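Local atomic coordinates of transcription activator HlyU (Vibrio vulnificus, PDB entry 3JTH), a protein that probably activates virulence gene transcription by binding DNA as a dimeric winged helix-turn-helix regulator of the ArsR family. Residues L29-N34 with A44-S49; K18-E23 with A86-L91. One frame throughout, in Å; residues are numbered along the deposited sequence.

Contact 1 joins helix 23-31 to helix 39-46 of the helix-turn-helix. Contact 2 joins helix 2-20 to helix 82-94, the terminal helices that probably form the dimer interface, as in other ArsR-type regulators. Their centres are about 13 Å apart, and contact 1 is nested inside the chain loop that contact 2 closes. Leu29 of helix 23-31 links them: its CB packs on Ile88 CD1 at 3.7 Å, while Leu29 CD1 lies 4.0 Å from Met20 CG. His33 CB also packs on Ile88 CG2, at 3.8 Å. Both contacts touch the second subunit. Packing thus runs from the dimer helices to the probable DNA-binding unit.

Contact 1: residues L29-N34 with A44-S49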
# COMPACT_ATOMS: atom_id res chain seq x y z
N LEU A 29 -7.92 8.66 -5.57
CA LEU A 29 -8.47 8.06 -4.36
C LEU A 29 -8.39 9.04 -3.19
O LEU A 29 -9.33 9.16 -2.41
CB LEU A 29 -7.70 6.78 -4.04
CG LEU A 29 -7.96 5.63 -5.01
CD1 LEU A 29 -6.95 4.52 -4.77
CD2 LEU A 29 -9.39 5.13 -4.84
N CYS A 30 -7.26 9.74 -3.08
CA CYS A 30 -7.06 10.70 -2.00
C CYS A 30 -8.09 11.83 -2.09
O CYS A 30 -8.63 12.26 -1.07
CB CYS A 30 -5.64 11.26 -2.06
SG CYS A 30 -4.34 9.99 -1.99
N MSE A 31 -8.36 12.29 -3.31
CA MSE A 31 -9.31 13.36 -3.55
C MSE A 31 -10.73 12.97 -3.18
O MSE A 31 -11.55 13.83 -2.85
CB MSE A 31 -9.29 13.78 -5.02
CG MSE A 31 -8.10 14.64 -5.40
SE MSE A 31 -8.00 16.24 -4.32
CE MSE A 31 -9.62 17.10 -4.94
N LEU A 32 -11.02 11.67 -3.25
CA LEU A 32 -12.36 11.17 -2.94
C LEU A 32 -12.51 10.85 -1.47
O LEU A 32 -13.52 10.30 -1.06
CB LEU A 32 -12.70 9.93 -3.78
CG LEU A 32 -12.66 10.21 -5.29
CD1 LEU A 32 -13.02 8.97 -6.10
CD2 LEU A 32 -13.62 11.34 -5.59
N HIS A 33 -11.49 11.19 -0.69
CA HIS A 33 -11.51 10.95 0.75
C HIS A 33 -12.67 11.73 1.38
O HIS A 33 -12.67 12.96 1.40
CB HIS A 33 -10.19 11.38 1.39
CG HIS A 33 -10.22 11.36 2.88
ND1 HIS A 33 -10.55 10.23 3.61
CD2 HIS A 33 -9.98 12.33 3.79
CE1 HIS A 33 -10.51 10.51 4.89
NE2 HIS A 33 -10.17 11.78 5.04
N ASN A 34 -13.65 10.99 1.88
CA ASN A 34 -14.83 11.59 2.51
C ASN A 34 -15.58 12.62 1.66
O ASN A 34 -16.06 13.64 2.17
CB ASN A 34 -14.45 12.21 3.86
CG ASN A 34 -14.57 11.22 5.01
OD1 ASN A 34 -14.06 11.47 6.10
ND2 ASN A 34 -15.24 10.09 4.78
N ALA A 44 -9.98 19.31 -12.92
CA ALA A 44 -9.47 20.63 -12.59
C ALA A 44 -8.60 20.62 -11.34
O ALA A 44 -7.58 21.31 -11.30
CB ALA A 44 -10.63 21.63 -12.43
N LYS A 45 -9.00 19.85 -10.33
CA LYS A 45 -8.22 19.78 -9.09
C LYS A 45 -6.97 18.93 -9.23
O LYS A 45 -6.09 19.00 -8.37
CB LYS A 45 -9.08 19.25 -7.93
CG LYS A 45 -10.32 20.08 -7.64
CD LYS A 45 -10.85 19.88 -6.22
CE LYS A 45 -10.04 20.69 -5.19
NZ LYS A 45 -10.56 20.57 -3.80
N LEU A 46 -6.87 18.13 -10.29
CA LEU A 46 -5.69 17.30 -10.51
C LEU A 46 -4.94 17.69 -11.80
O LEU A 46 -3.83 17.18 -12.08
CB LEU A 46 -6.08 15.82 -10.57
CG LEU A 46 -6.77 15.22 -9.34
CD1 LEU A 46 -6.91 13.72 -9.54
CD2 LEU A 46 -5.95 15.48 -8.10
N GLN A 47 -5.54 18.59 -12.58
CA GLN A 47 -4.97 19.03 -13.85
C GLN A 47 -4.69 17.80 -14.69
O GLN A 47 -3.58 17.60 -15.20
CB GLN A 47 -3.68 19.82 -13.63
CG GLN A 47 -3.82 20.99 -12.67
CD GLN A 47 -3.70 20.57 -11.22
OE1 GLN A 47 -2.67 20.03 -10.80
NE2 GLN A 47 -4.75 20.80 -10.44
N LEU A 48 -5.71 16.97 -14.81
CA LEU A 48 -5.63 15.73 -15.56
C LEU A 48 -6.62 15.85 -16.72
O LEU A 48 -7.72 16.37 -16.54
CB LEU A 48 -6.00 14.56 -14.63
CG LEU A 48 -5.63 13.12 -14.99
CD1 LEU A 48 -4.15 13.03 -15.38
CD2 LEU A 48 -5.93 12.23 -13.78
N SER A 49 -6.21 15.40 -17.90
CA SER A 49 -7.06 15.46 -19.09
C SER A 49 -8.33 14.67 -18.85
O SER A 49 -8.35 13.76 -18.02
CB SER A 49 -6.32 14.87 -20.29
OG SER A 49 -5.06 15.48 -20.45
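Ala44 O, just before the two residues that meet Met31, accepts a hydrogen bond from Gln47 NE2 at 3.0 Å. The N-H...O angle is 154°, and the donor is tilted 31° from the carbonyl plane. This bond folds the Gln47 amide back over the end of helix 39-46, where Gln47 leaves the helix with positive phi. No hydrogen bond crosses between 29-34 and 44-49. The contact is carried by Met31, a selenomethionine at the end of helix 23-31. Its CG packs against Leu46 CD2 at 3.6 Å, and the two side chains run past each other in opposite directions. Two successive bends, the second at chi3 (-66°), then turn its methyl away from Leu46 to Lys45. By the ArsR-type fold, helix 39-46 corresponds to the first helix of the helix-turn-helix, and residues 47-49 lead into helix 50-62, the probable DNA-recognition helix. Lys45 is bent midway along its chain, and its aliphatic part passes obliquely beside Met31 CE. The modelled 3.3 Å between Met31 CE and Lys45 CD is unusually tight, so the exact placing of the two atoms is doubtful. Leu46 is buried, resting also on Ile28 and on Met6 of the second subunit. On helix 23-31, Cys30 O takes a hydrogen bond from His92 NE2, and the ring of His33 stacks with that of His92.

Contact 2: residues K18-E23 with A86-L91; sequences KAMANE and AMIKLL
Met20, a selenomethionine in the last turn of helix 2-20, reaches with its terminal methyl to three side chains of helix 82-94. In the ArsR-type winged helix-turn-helix fold these two terminal helices commonly build the dimer interface, and here both also touch the second subunit. The Met20 chain is extended at chi2 (174°) and bends at chi3 (74°), which brings CE against the helix. Met87 lies obliquely across it: Met20 CE is 3.8 Å from Met87 CB, and Met20 SE is 3.9 Å from the same CB. Beyond CB the Met87 chain is bent twice and makes no close contact with Met20; Met87 also packs on Met87 of the second subunit. Ile88 comes in obliquely from another direction. Its CD1 is 3.6 Å from Met20 CE, carried there by a chi2 of -59°. Leu91, one turn after Met87, adds CD2 at 3.9 Å from Met20 CE. All four side chains are buried, and Leu26 of helix 23-31 packs on Met20, Ile88 and Leu91. Just beyond Met20 the chain turns in an inverse gamma turn centred on Ala21, with Asn22 N hydrogen-bonded to Met20 O at 2.7 Å.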
# COMPACT_ATOMS: atom_id res chain seq x y z
N LYS A 18 -1.68 -3.28 -4.65
CA LYS A 18 -1.41 -3.15 -6.08
C LYS A 18 -2.40 -2.22 -6.74
O LYS A 18 -2.05 -1.46 -7.64
CB LYS A 18 -1.48 -4.52 -6.76
CG LYS A 18 -0.28 -5.42 -6.50
CD LYS A 18 -0.44 -6.77 -7.18
CE LYS A 18 0.78 -7.65 -6.95
NZ LYS A 18 0.65 -8.98 -7.62
N ALA A 19 -3.65 -2.28 -6.31
CA ALA A 19 -4.68 -1.42 -6.89
C ALA A 19 -4.38 0.04 -6.60
O ALA A 19 -4.67 0.91 -7.42
CB ALA A 19 -6.04 -1.78 -6.34
N MSE A 20 -3.78 0.31 -5.44
CA MSE A 20 -3.47 1.67 -5.03
C MSE A 20 -2.12 2.20 -5.49
O MSE A 20 -1.94 3.41 -5.65
CB MSE A 20 -3.54 1.77 -3.51
CG MSE A 20 -4.92 1.56 -2.91
SE MSE A 20 -4.85 1.52 -0.96
CE MSE A 20 -4.57 3.43 -0.68
N ALA A 21 -1.17 1.31 -5.73
CA ALA A 21 0.18 1.72 -6.11
C ALA A 21 0.37 2.29 -7.52
O ALA A 21 1.05 1.70 -8.35
CB ALA A 21 1.14 0.55 -5.89
N ASN A 22 -0.21 3.46 -7.76
CA ASN A 22 -0.09 4.17 -9.03
C ASN A 22 -0.36 5.65 -8.72
O ASN A 22 -1.37 5.98 -8.11
CB ASN A 22 -1.10 3.66 -10.06
CG ASN A 22 -1.13 4.53 -11.32
OD1 ASN A 22 -0.33 4.34 -12.24
ND2 ASN A 22 -2.03 5.50 -11.34
N GLU A 23 0.53 6.52 -9.14
CA GLU A 23 0.38 7.95 -8.89
C GLU A 23 -1.00 8.55 -9.14
O GLU A 23 -1.64 9.08 -8.23
CB GLU A 23 1.42 8.71 -9.71
CG GLU A 23 2.84 8.44 -9.28
CD GLU A 23 3.84 8.95 -10.28
OE1 GLU A 23 3.87 8.41 -11.41
OE2 GLU A 23 4.59 9.90 -9.95
N ALA A 86 -10.05 3.33 4.60
CA ALA A 86 -9.18 3.35 5.78
C ALA A 86 -7.72 3.66 5.42
O ALA A 86 -7.08 4.49 6.07
CB ALA A 86 -9.28 2.02 6.51
N MSE A 87 -7.19 2.98 4.41
CA MSE A 87 -5.81 3.22 3.99
C MSE A 87 -5.68 4.67 3.51
O MSE A 87 -4.69 5.33 3.79
CB MSE A 87 -5.41 2.28 2.85
CG MSE A 87 -4.95 0.89 3.30
SE MSE A 87 -3.31 0.90 4.35
CE MSE A 87 -2.47 2.49 3.62
N ILE A 88 -6.70 5.15 2.81
CA ILE A 88 -6.67 6.52 2.33
C ILE A 88 -6.72 7.47 3.51
O ILE A 88 -5.98 8.45 3.55
CB ILE A 88 -7.84 6.80 1.34
CG1 ILE A 88 -7.55 6.15 -0.01
CG2 ILE A 88 -8.03 8.30 1.13
CD1 ILE A 88 -6.24 6.63 -0.68
N LYS A 89 -7.58 7.18 4.49
CA LYS A 89 -7.68 8.03 5.67
C LYS A 89 -6.31 8.11 6.36
O LYS A 89 -5.89 9.18 6.80
CB LYS A 89 -8.74 7.47 6.63
CG LYS A 89 -9.08 8.35 7.83
CD LYS A 89 -10.38 7.88 8.50
CE LYS A 89 -10.81 8.79 9.66
NZ LYS A 89 -10.17 8.45 10.97
N LEU A 90 -5.61 6.98 6.45
CA LEU A 90 -4.31 6.95 7.10
C LEU A 90 -3.25 7.69 6.27
O LEU A 90 -2.42 8.41 6.82
CB LEU A 90 -3.86 5.50 7.31
CG LEU A 90 -2.41 5.34 7.79
CD1 LEU A 90 -2.29 5.89 9.21
CD2 LEU A 90 -2.00 3.87 7.75
N LEU A 91 -3.28 7.49 4.96
CA LEU A 91 -2.33 8.18 4.09
C LEU A 91 -2.52 9.69 4.25
O LEU A 91 -1.56 10.46 4.22
CB LEU A 91 -2.56 7.75 2.63
CG LEU A 91 -1.48 6.93 1.91
CD1 LEU A 91 -0.67 6.07 2.87
CD2 LEU A 91 -2.16 6.05 0.85